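Local atomic coordinates of Alpha/beta hydrolase fold protein (Chitinophaga pinensis, PDB entry 4PW0), a protein that probably works as a serine-type hydrolase built on the alpha/beta hydrolase fold, although its natural substrate is not established. Residues A[58-63]-A[270-275]; A[115-120]-A[208-213]; A[163-168]-A[234-239]; A[226-231]-A[240-245]. All blocks are in the same frame, centred on the assembly; numbering follows the deposited sequence.

Interaction 1. Residues A[58-63]-A[270-275]; sequences NGLSKG and ELFVSQ
Gly59 and Leu60 meet Phe272 and Val273 where helix 54-61 lies beside helix 269-282, the two helices that flank one face of the central sheet in the alpha/beta hydrolase fold. No hydrogen bond crosses this interface; it is held by packing of two kinds. The first is apolar contact between side chains. Leu60 has CG beside its backbone N (chi1 -72°), and its branch reaches across to the neighbouring helix, where CD1 comes within 4.2 Å of Phe272 CE2. The leucine and the phenylalanine cross at about a right angle, and the methyl meets the ring obliquely. Phe272 itself drops onto the sheet, touching Val229, Tyr257 and Ile131, while Leu60 rests on Leu66, so this layer of the contact continues into the hydrophobic core. The second kind is side chain against backbone. Leu60 CD2 lies 4.2 Å from Val273 O, and Val273 turns its own CG1 toward the bare main chain of Gly59. The absence of a side chain on Gly59 is consistent with this close approach, the CA atoms of Gly59 and Val273 being 6.0 Å apart. A beta carbon there would clash with Val273 CG1, which lies 3.9 Å from Gly59 C.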
loop_
_atom_site.group_PDB
_atom_site.type_symbol
_atom_site.label_atom_id
_atom_site.label_comp_id
_atom_site.label_asym_id
_atom_site.label_seq_id
_atom_site.Cartn_x
_atom_site.Cartn_y
_atom_site.Cartn_z
ATOM N N ASN A 58 -6.331 -1.203 19.584
ATOM C CA ASN A 58 -6.618 -2.590 19.938
ATOM C C ASN A 58 -6.016 -3.565 18.922
ATOM O O ASN A 58 -5.426 -4.601 19.283
ATOM C CB ASN A 58 -8.114 -2.837 20.113
ATOM C CG ASN A 58 -8.671 -2.197 21.375
ATOM O OD1 ASN A 58 -7.933 -2.019 22.342
ATOM N ND2 ASN A 58 -9.931 -1.833 21.379
ATOM N N GLY A 59 -6.181 -3.260 17.633
ATOM C CA GLY A 59 -5.669 -4.147 16.630
ATOM C C GLY A 59 -4.158 -4.348 16.657
ATOM O O GLY A 59 -3.637 -5.471 16.537
ATOM N N LEU A 60 -3.415 -3.249 16.819
ATOM C CA LEU A 60 -1.986 -3.349 16.840
ATOM C C LEU A 60 -1.449 -3.894 18.175
ATOM O O LEU A 60 -0.388 -4.507 18.175
ATOM C CB LEU A 60 -1.334 -2.000 16.503
ATOM C CG LEU A 60 -1.486 -1.646 15.010
ATOM C CD1 LEU A 60 -0.963 -0.221 14.806
ATOM C CD2 LEU A 60 -0.785 -2.646 14.123
ATOM N N SER A 61 -2.179 -3.703 19.264
ATOM C CA SER A 61 -1.724 -4.201 20.568
ATOM C C SER A 61 -1.984 -5.694 20.762
ATOM O O SER A 61 -1.531 -6.259 21.763
ATOM C CB SER A 61 -2.327 -3.406 21.720
ATOM O OG SER A 61 -3.707 -3.484 21.816
ATOM N N LYS A 62 -2.664 -6.349 19.818
ATOM C CA LYS A 62 -2.747 -7.802 19.857
ATOM C C LYS A 62 -1.383 -8.481 19.717
ATOM O O LYS A 62 -1.148 -9.580 20.245
ATOM C CB LYS A 62 -3.699 -8.329 18.777
ATOM C CG LYS A 62 -5.132 -7.924 18.979
ATOM C CD LYS A 62 -5.657 -8.393 20.337
ATOM C CE LYS A 62 -7.132 -8.097 20.517
ATOM N NZ LYS A 62 -7.350 -6.634 20.728
ATOM N N GLY A 63 -0.487 -7.845 19.002
ATOM C CA GLY A 63 0.774 -8.429 18.671
ATOM C C GLY A 63 2.016 -7.793 19.241
ATOM O O GLY A 63 3.112 -8.242 18.933
ATOM N N GLU A 270 -9.334 -1.087 9.738
ATOM C CA GLU A 270 -8.976 -2.491 9.647
ATOM C C GLU A 270 -7.952 -2.790 8.532
ATOM O O GLU A 270 -7.045 -3.625 8.684
ATOM C CB GLU A 270 -10.222 -3.350 9.516
ATOM C CG GLU A 270 -11.044 -3.304 10.790
ATOM C CD GLU A 270 -12.076 -4.390 10.895
ATOM O OE1 GLU A 270 -12.721 -4.717 9.881
ATOM O OE2 GLU A 270 -12.238 -4.893 12.021
ATOM N N LEU A 271 -8.059 -2.035 7.431
ATOM C CA LEU A 271 -7.058 -2.115 6.374
ATOM C C LEU A 271 -5.687 -1.669 6.953
ATOM O O LEU A 271 -4.656 -2.311 6.746
ATOM C CB LEU A 271 -7.463 -1.221 5.223
ATOM C CG LEU A 271 -6.502 -1.039 4.067
ATOM C CD1 LEU A 271 -6.151 -2.345 3.395
ATOM C CD2 LEU A 271 -7.072 -0.029 3.055
ATOM N N PHE A 272 -5.718 -0.538 7.652
ATOM C CA PHE A 272 -4.477 -0.024 8.257
ATOM C C PHE A 272 -3.843 -1.038 9.204
ATOM O O PHE A 272 -2.640 -1.262 9.160
ATOM C CB PHE A 272 -4.749 1.296 8.977
ATOM C CG PHE A 272 -3.540 1.845 9.667
ATOM C CD1 PHE A 272 -2.557 2.480 8.947
ATOM C CD2 PHE A 272 -3.361 1.684 11.030
ATOM C CE1 PHE A 272 -1.429 2.976 9.563
ATOM C CE2 PHE A 272 -2.214 2.163 11.647
ATOM C CZ PHE A 272 -1.243 2.812 10.929
ATOM N N VAL A 273 -4.660 -1.606 10.098
ATOM C CA VAL A 273 -4.121 -2.609 11.035
ATOM C C VAL A 273 -3.532 -3.791 10.289
ATOM O O VAL A 273 -2.434 -4.259 10.601
ATOM C CB VAL A 273 -5.193 -3.055 12.031
ATOM C CG1 VAL A 273 -4.726 -4.276 12.802
ATOM C CG2 VAL A 273 -5.550 -1.922 12.970
ATOM N N SER A 274 -4.253 -4.291 9.274
ATOM C CA SER A 274 -3.755 -5.439 8.518
ATOM C C SER A 274 -2.397 -5.175 7.875
ATOM O O SER A 274 -1.443 -5.970 7.966
ATOM C CB SER A 274 -4.750 -5.839 7.470
ATOM O OG SER A 274 -4.240 -6.924 6.702
ATOM N N GLN A 275 -2.302 -4.001 7.275
ATOM C CA GLN A 275 -1.042 -3.635 6.614
ATOM C C GLN A 275 0.095 -3.412 7.590
ATOM O O GLN A 275 1.242 -3.872 7.342
ATOM C CB GLN A 275 -1.253 -2.398 5.755
ATOM C CG GLN A 275 -2.144 -2.645 4.586
ATOM C CD GLN A 275 -2.160 -1.480 3.631
ATOM O OE1 GLN A 275 -1.942 -0.355 4.009
ATOM N NE2 GLN A 275 -2.488 -1.797 2.352
#

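Interaction 2. Residues A[115-120]-A[208-213]; sequences IVQYMA and TNWGKK
Trp210 pushes the benzene end of its indole at Gln117 and Tyr118, and the way these groups are turned defines the contact. With CG anti to the backbone N (chi1 -178°), the indole projects from helix 197-212 toward helix 111-122. Its CZ2 stands over the flat carboxamide of Gln117, the distance from Trp210 CZ2 to Gln117 CD, OE1 and NE2 being 4.0 Å in each case. The amide and ring planes are 87° apart, so the tryptophan meets the glutamine edge-on and the amide is turned across that edge. Further round the same six-membered ring, two atoms on from CZ2, Trp210 CZ3 approaches Tyr118 CB at 4.5 Å; it is the root of the tyrosine, not its ring, that meets the indole. Gln117 NE2 bonds to Gly113 O in its own helix and to Ala136 O, and Trp210 NE1 bonds to the same Ala136 O. Sharing one acceptor probably limits how far either group can turn. Phe114 adds a ring stacked on Trp210. The arrangement joins the helix that follows the probable nucleophile elbow, as in alpha/beta hydrolases generally, to helix 197-212, the last helix between strands 127-133 and 226-231, where this fold commonly carries its cap.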
loop_
_atom_site.group_PDB
_atom_site.type_symbol
_atom_site.label_atom_id
_atom_site.label_comp_id
_atom_site.label_asym_id
_atom_site.label_seq_id
_atom_site.Cartn_x
_atom_site.Cartn_y
_atom_site.Cartn_z
ATOM N N ILE A 115 7.529 14.258 14.074
ATOM C CA ILE A 115 8.379 13.883 15.219
ATOM C C ILE A 115 9.111 12.578 14.936
ATOM O O ILE A 115 10.324 12.462 15.223
ATOM C CB ILE A 115 7.544 13.810 16.515
ATOM C CG1 ILE A 115 7.091 15.216 16.938
ATOM C CG2 ILE A 115 8.353 13.178 17.665
ATOM C CD1 ILE A 115 5.990 15.243 17.991
ATOM N N VAL A 116 8.455 11.580 14.340
ATOM C CA VAL A 116 9.170 10.301 14.147
ATOM C C VAL A 116 10.271 10.449 13.107
ATOM O O VAL A 116 11.271 9.764 13.208
ATOM C CB VAL A 116 8.237 9.130 13.797
ATOM C CG1 VAL A 116 7.248 8.899 14.945
ATOM C CG2 VAL A 116 7.487 9.303 12.471
ATOM N N GLN A 117 10.087 11.312 12.107
ATOM C CA GLN A 117 11.168 11.573 11.132
ATOM C C GLN A 117 12.379 12.212 11.841
ATOM O O GLN A 117 13.508 11.788 11.652
ATOM C CB GLN A 117 10.715 12.499 10.042
ATOM C CG GLN A 117 9.676 11.936 9.087
ATOM C CD GLN A 117 9.189 13.008 8.141
ATOM O OE1 GLN A 117 9.956 13.509 7.312
ATOM N NE2 GLN A 117 7.915 13.336 8.228
ATOM N N TYR A 118 12.119 13.241 12.640
ATOM C CA TYR A 118 13.184 13.932 13.336
ATOM C C TYR A 118 13.877 12.977 14.316
ATOM O O TYR A 118 15.117 12.969 14.437
ATOM C CB TYR A 118 12.665 15.205 14.014
ATOM C CG TYR A 118 13.797 16.120 14.417
ATOM C CD1 TYR A 118 14.466 16.851 13.463
ATOM C CD2 TYR A 118 14.237 16.199 15.706
ATOM C CE1 TYR A 118 15.552 17.648 13.780
ATOM C CE2 TYR A 118 15.344 17.002 16.044
ATOM C CZ TYR A 118 15.971 17.727 15.091
ATOM O OH TYR A 118 17.061 18.521 15.430
HETATM N N MSE A 119 13.110 12.160 15.021
HETATM C CA MSE A 119 13.667 11.196 15.978
HETATM C C MSE A 119 14.557 10.197 15.299
HETATM O O MSE A 119 15.615 9.813 15.832
HETATM C CB MSE A 119 12.552 10.456 16.738
HETATM C CG MSE A 119 13.073 9.769 17.999
HETATM SE SE MSE A 119 11.671 8.879 19.000
HETATM C CE MSE A 119 10.910 10.481 19.745
ATOM N N ALA A 120 14.155 9.735 14.124
ATOM C CA ALA A 120 14.975 8.793 13.393
ATOM C C ALA A 120 16.295 9.427 12.954
ATOM O O ALA A 120 17.327 8.711 12.828
ATOM C CB ALA A 120 14.205 8.285 12.165
ATOM N N THR A 208 3.450 24.792 11.325
ATOM C CA THR A 208 3.719 25.790 10.287
ATOM C C THR A 208 5.216 25.880 10.003
ATOM O O THR A 208 5.639 25.908 8.829
ATOM C CB THR A 208 3.141 27.168 10.725
ATOM O OG1 THR A 208 1.728 27.039 11.002
ATOM C CG2 THR A 208 3.318 28.195 9.606
ATOM N N ASN A 209 6.005 25.931 11.059
ATOM C CA ASN A 209 7.446 26.022 10.883
ATOM C C ASN A 209 8.141 24.791 10.346
ATOM O O ASN A 209 9.181 24.909 9.690
ATOM C CB ASN A 209 8.131 26.554 12.142
ATOM C CG ASN A 209 8.003 28.053 12.262
ATOM O OD1 ASN A 209 7.924 28.782 11.280
ATOM N ND2 ASN A 209 7.943 28.514 13.458
ATOM N N TRP A 210 7.559 23.613 10.546
ATOM C CA TRP A 210 8.061 22.415 9.870
ATOM C C TRP A 210 8.067 22.669 8.366
ATOM O O TRP A 210 8.990 22.225 7.681
ATOM C CB TRP A 210 7.183 21.208 10.230
ATOM C CG TRP A 210 7.601 19.899 9.647
ATOM C CD1 TRP A 210 7.049 19.274 8.573
ATOM C CD2 TRP A 210 8.621 19.026 10.129
ATOM N NE1 TRP A 210 7.666 18.070 8.361
ATOM C CE2 TRP A 210 8.609 17.877 9.317
ATOM C CE3 TRP A 210 9.541 19.090 11.170
ATOM C CZ2 TRP A 210 9.452 16.797 9.539
ATOM C CZ3 TRP A 210 10.379 18.009 11.383
ATOM C CH2 TRP A 210 10.313 16.875 10.580
ATOM N N GLY A 211 7.043 23.363 7.863
ATOM C CA GLY A 211 6.988 23.702 6.446
ATOM C C GLY A 211 7.806 24.916 6.054
ATOM O O GLY A 211 8.422 24.957 4.982
ATOM N N LYS A 212 7.816 25.938 6.904
ATOM C CA LYS A 212 8.492 27.181 6.517
ATOM C C LYS A 212 9.991 27.120 6.575
ATOM O O LYS A 212 10.664 27.808 5.777
ATOM C CB LYS A 212 8.031 28.321 7.402
ATOM C CG LYS A 212 6.589 28.731 7.137
ATOM C CD LYS A 212 6.177 29.936 7.978
ATOM C CE LYS A 212 6.856 31.218 7.479
ATOM N NZ LYS A 212 6.542 32.354 8.404
ATOM N N LYS A 213 10.531 26.381 7.519
ATOM C CA LYS A 213 11.964 26.353 7.723
ATOM C C LYS A 213 12.639 25.454 6.696
ATOM O O LYS A 213 12.100 24.435 6.322
ATOM C CB LYS A 213 12.353 25.939 9.139
ATOM C CG LYS A 213 11.841 26.887 10.239
ATOM C CD LYS A 213 12.550 28.210 10.297
ATOM C CE LYS A 213 12.079 29.071 11.474
ATOM N NZ LYS A 213 12.255 28.323 12.742
#

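Interaction 3. Residues A[163-168]-A[234-239]; sequences LFIFFE and DEMMDT
Beside the probable Ser-His-Asp site, Phe164 and Ile165 of helix 158-166 pack against Glu235 and Met236 of the loop that carries the presumed triad acid, Asp234. The apolar half of the contact is Ile165 against Met236, a selenomethionine in the crystal. The chain of Met236 bends at its last torsion (chi3 -62°), bringing its methyl CE to 3.8 Å from Ile165 CG2 and within reach of CD1 on the other branch. The same Ile165 CG2 sits over the centre of the Phe166 ring. Helix 158-166 lies in the insertion between strands 127-133 and 226-231 of the alpha/beta hydrolase fold, probably the cap, and the contact joins it to the loop carrying Asp234. That loop is shaped from within by an Asx motif: Asp234 OD1 accepts from Met237 N at 3.0 Å, the donor lying 65° out of the carboxylate plane. Asp234 N is bound in turn to Thr239 OG1 at 2.9 Å, and Asp234 OD2 is hydrogen-bonded to His262 ND1. The polar half of the contact involves Glu235, here in one of its two modelled conformers. In that conformer, Glu235 OE1 lies 4.0 Å from both CE1 and CZ of Phe164, approaching the ring obliquely; OE2 pairs with Arg152 in a salt bridge, and water 1 links the segments, donating to Glu235 OE1 at 2.9 Å and to Phe164 O at 2.8 Å.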
loop_
_atom_site.group_PDB
_atom_site.type_symbol
_atom_site.label_atom_id
_atom_site.label_comp_id
_atom_site.label_asym_id
_atom_site.label_seq_id
_atom_site.Cartn_x
_atom_site.Cartn_y
_atom_site.Cartn_z
ATOM N N LEU A 163 -15.000 16.426 10.219
ATOM C CA LEU A 163 -15.122 15.938 8.847
ATOM C C LEU A 163 -14.294 16.807 7.915
ATOM O O LEU A 163 -13.646 16.280 6.973
ATOM C CB LEU A 163 -16.560 15.876 8.394
ATOM C CG LEU A 163 -17.454 14.885 9.180
ATOM C CD1 LEU A 163 -18.858 14.910 8.622
ATOM C CD2 LEU A 163 -16.930 13.475 9.131
ATOM N N PHE A 164 -14.247 18.105 8.174
ATOM C CA PHE A 164 -13.450 19.030 7.340
ATOM C C PHE A 164 -11.970 18.693 7.391
ATOM O O PHE A 164 -11.276 18.717 6.357
ATOM C CB PHE A 164 -13.718 20.497 7.744
ATOM C CG PHE A 164 -12.834 21.501 7.045
ATOM C CD1 PHE A 164 -13.158 21.899 5.774
ATOM C CD2 PHE A 164 -11.728 22.014 7.625
ATOM C CE1 PHE A 164 -12.323 22.783 5.106
ATOM C CE2 PHE A 164 -10.908 22.934 6.971
ATOM C CZ PHE A 164 -11.219 23.292 5.711
ATOM N N ILE A 165 -11.449 18.461 8.590
ATOM C CA ILE A 165 -10.056 18.185 8.755
ATOM C C ILE A 165 -9.671 16.805 8.269
ATOM O O ILE A 165 -8.538 16.639 7.793
ATOM C CB ILE A 165 -9.626 18.397 10.228
ATOM C CG1 ILE A 165 -9.692 19.890 10.570
ATOM C CG2 ILE A 165 -8.260 17.817 10.527
ATOM C CD1 ILE A 165 -8.663 20.812 9.917
ATOM N N PHE A 166 -10.503 15.806 8.501
ATOM C CA PHE A 166 -10.071 14.419 8.362
ATOM C C PHE A 166 -10.633 13.630 7.193
ATOM O O PHE A 166 -10.110 12.560 6.841
ATOM C CB PHE A 166 -10.282 13.616 9.653
ATOM C CG PHE A 166 -9.399 14.055 10.787
ATOM C CD1 PHE A 166 -8.038 13.873 10.761
ATOM C CD2 PHE A 166 -9.952 14.630 11.934
ATOM C CE1 PHE A 166 -7.252 14.233 11.818
ATOM C CE2 PHE A 166 -9.170 15.015 12.967
ATOM C CZ PHE A 166 -7.794 14.817 12.933
ATOM N N PHE A 167 -11.722 14.102 6.583
ATOM C CA PHE A 167 -12.468 13.286 5.610
ATOM C C PHE A 167 -12.680 13.987 4.257
ATOM O O PHE A 167 -12.552 15.206 4.187
ATOM C CB PHE A 167 -13.793 12.757 6.233
ATOM C CG PHE A 167 -13.515 11.763 7.327
ATOM C CD1 PHE A 167 -13.237 12.187 8.625
ATOM C CD2 PHE A 167 -13.397 10.433 7.010
ATOM C CE1 PHE A 167 -12.819 11.276 9.559
ATOM C CE2 PHE A 167 -12.984 9.522 7.970
ATOM C CZ PHE A 167 -12.702 9.966 9.231
ATOM N N GLU A 168 -12.995 13.187 3.249
ATOM C CA GLU A 168 -13.352 13.691 1.938
ATOM C C GLU A 168 -14.796 14.160 1.925
ATOM O O GLU A 168 -15.518 14.043 2.926
ATOM C CB GLU A 168 -13.057 12.640 0.860
ATOM C CG GLU A 168 -11.842 12.944 -0.005
ATOM C CD GLU A 168 -12.004 14.091 -1.000
ATOM O OE1 GLU A 168 -11.080 14.335 -1.827
ATOM O OE2 GLU A 168 -13.085 14.752 -1.020
ATOM N N ASP A 234 -5.317 14.535 1.017
ATOM C CA ASP A 234 -5.044 15.164 2.303
ATOM C C ASP A 234 -4.768 16.657 2.003
ATOM O O ASP A 234 -3.726 17.021 1.476
ATOM C CB ASP A 234 -3.860 14.507 3.006
ATOM C CG ASP A 234 -3.515 15.140 4.317
ATOM O OD1 ASP A 234 -3.873 16.298 4.560
ATOM O OD2 ASP A 234 -2.830 14.446 5.143
ATOM N N GLU A 235 -5.769 17.497 2.286
ATOM C CA GLU A 235 -5.675 18.950 2.071
ATOM C C GLU A 235 -4.593 19.639 2.908
ATOM O O GLU A 235 -4.005 20.655 2.501
ATOM C CB GLU A 235 -7.042 19.626 2.381
ATOM C CG GLU A 235 -7.048 21.129 2.131
ATOM C CD GLU A 235 -8.398 21.852 2.179
ATOM O OE1 GLU A 235 -9.397 21.364 2.763
ATOM O OE2 GLU A 235 -8.431 22.981 1.604
HETATM N N MSE A 236 -4.375 19.133 4.125
HETATM C CA MSE A 236 -3.428 19.734 5.045
HETATM C C MSE A 236 -1.986 19.512 4.605
HETATM O O MSE A 236 -1.152 20.406 4.730
HETATM C CB MSE A 236 -3.677 19.110 6.436
HETATM C CG MSE A 236 -2.752 19.666 7.506
HETATM SE SE MSE A 236 -2.974 18.735 9.210
HETATM C CE MSE A 236 -4.825 19.196 9.531
HETATM N N MSE A 237 -1.696 18.277 4.159
HETATM C CA MSE A 237 -0.326 17.836 3.945
HETATM C C MSE A 237 0.043 17.666 2.475
HETATM O O MSE A 237 1.244 17.563 2.194
HETATM C CB MSE A 237 -0.121 16.483 4.611
HETATM C CG MSE A 237 -0.338 16.476 6.118
HETATM SE SE MSE A 237 1.064 17.494 7.035
HETATM C CE MSE A 237 0.460 17.181 8.847
ATOM N N ASP A 238 -0.967 17.593 1.596
ATOM C CA ASP A 238 -0.883 17.277 0.135
ATOM C C ASP A 238 -0.508 15.781 -0.002
ATOM O O ASP A 238 0.606 15.382 0.348
ATOM C CB ASP A 238 0.103 18.205 -0.605
ATOM C CG ASP A 238 0.059 18.032 -2.117
ATOM O OD1 ASP A 238 -0.447 17.012 -2.622
ATOM O OD2 ASP A 238 0.490 18.991 -2.813
ATOM N N THR A 239 -1.410 14.992 -0.540
ATOM C CA THR A 239 -1.138 13.596 -0.767
ATOM C C THR A 239 0.174 13.381 -1.510
ATOM O O THR A 239 0.886 12.417 -1.222
ATOM C CB THR A 239 -2.318 12.962 -1.469
ATOM O OG1 THR A 239 -3.417 12.955 -0.546
ATOM C CG2 THR A 239 -2.026 11.540 -1.949
HETATM O O HOH W 1 -9.066 20.045 5.294
#

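Interaction 4. Residues A[226-231]-A[240-245]; sequences VFVVQG and YNSYEL
The carboxamide of Gln230, whose CB and CG lean on Ser242, is the flat group that matters here, and both ends of the amide are bonded. OE1 accepts from Gly231 N at 2.7 Å, in the carbonyl plane and on a lone pair; NE2 gives one bond to Asp234 OD2 and another to water 3. Of the rings, that of Phe227, on the other side of the strand, carries Val229 CG2 over one face, and that of Tyr243 has Tyr240 CZ in plane at its edge, each in the conformer given. Gln230 folds at chi2 (54°), which turns the amide back over its own strand. Ser242 OG comes to 3.3 Å from Gln230 CB, alongside the root of the side chain. Strand 226-231 and helix 240-248 open a beta-alpha-beta unit completed by strand 252-257; the short segments run antiparallel at 166°, their axes 8.6 Å apart. Further along the strand Val228 packs between, its CG1 meeting Ser242 CB at 3.9 Å and Leu245 CD1 at 4.3 Å. A leucine in place of Gln230 would probably leave Asp234 OD2 without one of its donors and water 3 free to shift. The buried hydroxyl of Ser242 accepts from water 2, which also donates to Val229 O, and gives its own hydrogen to water 3 at 2.7 Å. Two waters thus satisfy the serine and couple helix to strand without a direct hydrogen bond.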
loop_
_atom_site.group_PDB
_atom_site.type_symbol
_atom_site.label_atom_id
_atom_site.label_comp_id
_atom_site.label_asym_id
_atom_site.label_seq_id
_atom_site.Cartn_x
_atom_site.Cartn_y
_atom_site.Cartn_z
ATOM N N VAL A 226 10.314 1.937 6.569
ATOM C CA VAL A 226 9.242 2.896 6.816
ATOM C C VAL A 226 7.999 2.434 6.090
ATOM O O VAL A 226 8.072 1.966 4.937
ATOM C CB VAL A 226 9.620 4.322 6.332
ATOM C CG1 VAL A 226 8.531 5.334 6.695
ATOM C CG2 VAL A 226 10.944 4.761 6.952
ATOM N N PHE A 227 6.842 2.642 6.721
ATOM C CA PHE A 227 5.562 2.404 6.069
ATOM C C PHE A 227 4.812 3.730 6.085
ATOM O O PHE A 227 4.545 4.281 7.179
ATOM C CB PHE A 227 4.810 1.350 6.849
ATOM C CG PHE A 227 3.433 1.049 6.345
ATOM C CD1 PHE A 227 3.139 1.092 4.977
ATOM C CD2 PHE A 227 2.436 0.712 7.227
ATOM C CE1 PHE A 227 1.878 0.748 4.506
ATOM C CE2 PHE A 227 1.179 0.358 6.765
ATOM C CZ PHE A 227 0.890 0.417 5.417
ATOM N N VAL A 228 4.514 4.266 4.900
ATOM C CA VAL A 228 3.898 5.595 4.759
ATOM C C VAL A 228 2.458 5.346 4.290
ATOM O O VAL A 228 2.251 4.699 3.266
ATOM C CB VAL A 228 4.632 6.448 3.721
ATOM C CG1 VAL A 228 3.950 7.785 3.570
ATOM C CG2 VAL A 228 6.113 6.646 4.058
ATOM N N VAL A 229 1.497 5.912 5.021
ATOM C CA VAL A 229 0.066 5.777 4.696
ATOM C C VAL A 229 -0.541 7.172 4.504
ATOM O O VAL A 229 -0.278 8.125 5.265
ATOM C CB VAL A 229 -0.678 5.049 5.828
ATOM C CG1 VAL A 229 -2.192 5.046 5.617
ATOM C CG2 VAL A 229 -0.152 3.634 5.975
ATOM N N GLN A 230 -1.374 7.292 3.477
ATOM C CA GLN A 230 -2.051 8.557 3.186
ATOM C C GLN A 230 -3.334 8.282 2.410
ATOM O O GLN A 230 -3.474 7.216 1.801
ATOM C CB GLN A 230 -1.063 9.448 2.426
ATOM C CG GLN A 230 -1.515 10.846 2.041
ATOM C CD GLN A 230 -2.017 11.640 3.220
ATOM O OE1 GLN A 230 -3.119 11.364 3.724
ATOM N NE2 GLN A 230 -1.278 12.638 3.660
ATOM N N GLY A 231 -4.268 9.231 2.463
ATOM C CA GLY A 231 -5.460 9.143 1.656
ATOM C C GLY A 231 -5.282 9.799 0.285
ATOM O O GLY A 231 -4.285 10.457 0.038
ATOM N N TYR A 240 0.504 14.250 -2.472
ATOM C CA TYR A 240 1.731 14.035 -3.231
ATOM C C TYR A 240 2.967 14.057 -2.379
ATOM O O TYR A 240 3.972 13.403 -2.685
ATOM C CB TYR A 240 1.841 15.072 -4.358
ATOM C CG TYR A 240 2.948 14.742 -5.322
ATOM C CD1 TYR A 240 2.781 13.819 -6.292
ATOM C CD2 TYR A 240 4.165 15.333 -5.169
ATOM C CE1 TYR A 240 3.812 13.484 -7.154
ATOM C CE2 TYR A 240 5.235 15.007 -6.005
ATOM C CZ TYR A 240 5.034 14.095 -7.004
ATOM O OH TYR A 240 6.055 13.736 -7.863
ATOM N N ASN A 241 2.907 14.759 -1.257
ATOM C CA ASN A 241 4.047 14.754 -0.334
ATOM C C ASN A 241 4.335 13.397 0.320
ATOM O O ASN A 241 5.458 13.165 0.800
ATOM C CB ASN A 241 3.939 15.857 0.695
ATOM C CG ASN A 241 4.217 17.200 0.083
ATOM O OD1 ASN A 241 5.107 17.327 -0.787
ATOM N ND2 ASN A 241 3.506 18.210 0.538
ATOM N N SER A 242 3.349 12.497 0.322
ATOM C CA SER A 242 3.593 11.139 0.766
ATOM C C SER A 242 4.288 10.330 -0.326
ATOM O O SER A 242 5.139 9.456 -0.019
ATOM C CB SER A 242 2.303 10.480 1.233
ATOM O OG SER A 242 1.874 11.058 2.471
ATOM N N TYR A 243 3.932 10.586 -1.574
ATOM C CA TYR A 243 4.719 10.055 -2.688
ATOM C C TYR A 243 6.154 10.578 -2.632
ATOM O O TYR A 243 7.111 9.823 -2.838
ATOM C CB TYR A 243 4.046 10.324 -4.029
ATOM C CG TYR A 243 4.730 9.693 -5.226
ATOM C CD1 TYR A 243 5.074 8.383 -5.226
ATOM C CD2 TYR A 243 5.083 10.446 -6.326
ATOM C CE1 TYR A 243 5.687 7.799 -6.278
ATOM C CE2 TYR A 243 5.740 9.870 -7.386
ATOM C CZ TYR A 243 6.002 8.511 -7.341
ATOM O OH TYR A 243 6.591 7.865 -8.380
ATOM N N GLU A 244 6.340 11.855 -2.284
ATOM C CA GLU A 244 7.691 12.387 -2.099
ATOM C C GLU A 244 8.461 11.673 -1.009
ATOM O O GLU A 244 9.646 11.345 -1.186
ATOM C CB GLU A 244 7.688 13.894 -1.774
ATOM C CG GLU A 244 7.418 14.761 -2.984
ATOM C CD GLU A 244 8.618 14.871 -3.921
ATOM O OE1 GLU A 244 9.676 14.243 -3.627
ATOM O OE2 GLU A 244 8.505 15.595 -4.931
ATOM N N LEU A 245 7.820 11.400 0.126
ATOM C CA LEU A 245 8.460 10.602 1.170
ATOM C C LEU A 245 8.914 9.265 0.610
ATOM O O LEU A 245 10.049 8.808 0.858
ATOM C CB LEU A 245 7.561 10.393 2.412
ATOM C CG LEU A 245 7.407 11.582 3.364
ATOM C CD1 LEU A 245 6.250 11.351 4.290
ATOM C CD2 LEU A 245 8.694 11.814 4.160
HETATM O O HOH W 2 1.943 10.359 5.190
HETATM O O HOH W 3 1.153 13.705 2.495
#

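Overall arrangement
Interaction 4 sits at the hub, touching each of the other three. Its strand lies between opposite layers: Phe272 CE1 of interaction 1 packs on Val229 CG2 at 3.9 Å from one face, while the helix of interaction 4 covers the other and meets interaction 2, where Gln117 OE1 lies 3.8 Å from Leu245 CD2. Interaction 3 is the closest neighbour, about 14 Å between centres, and is joined through Thr239 OG1, 2.7 Å from Gly231 O. These two together hold the presumed triad aspartate and its second-shell glutamine. Interactions 1 and 2 fall on opposite sides of the chain's centre, about 26 Å apart between centres, and do not touch. Interactions 1, 3 and 4 also touch the second subunit.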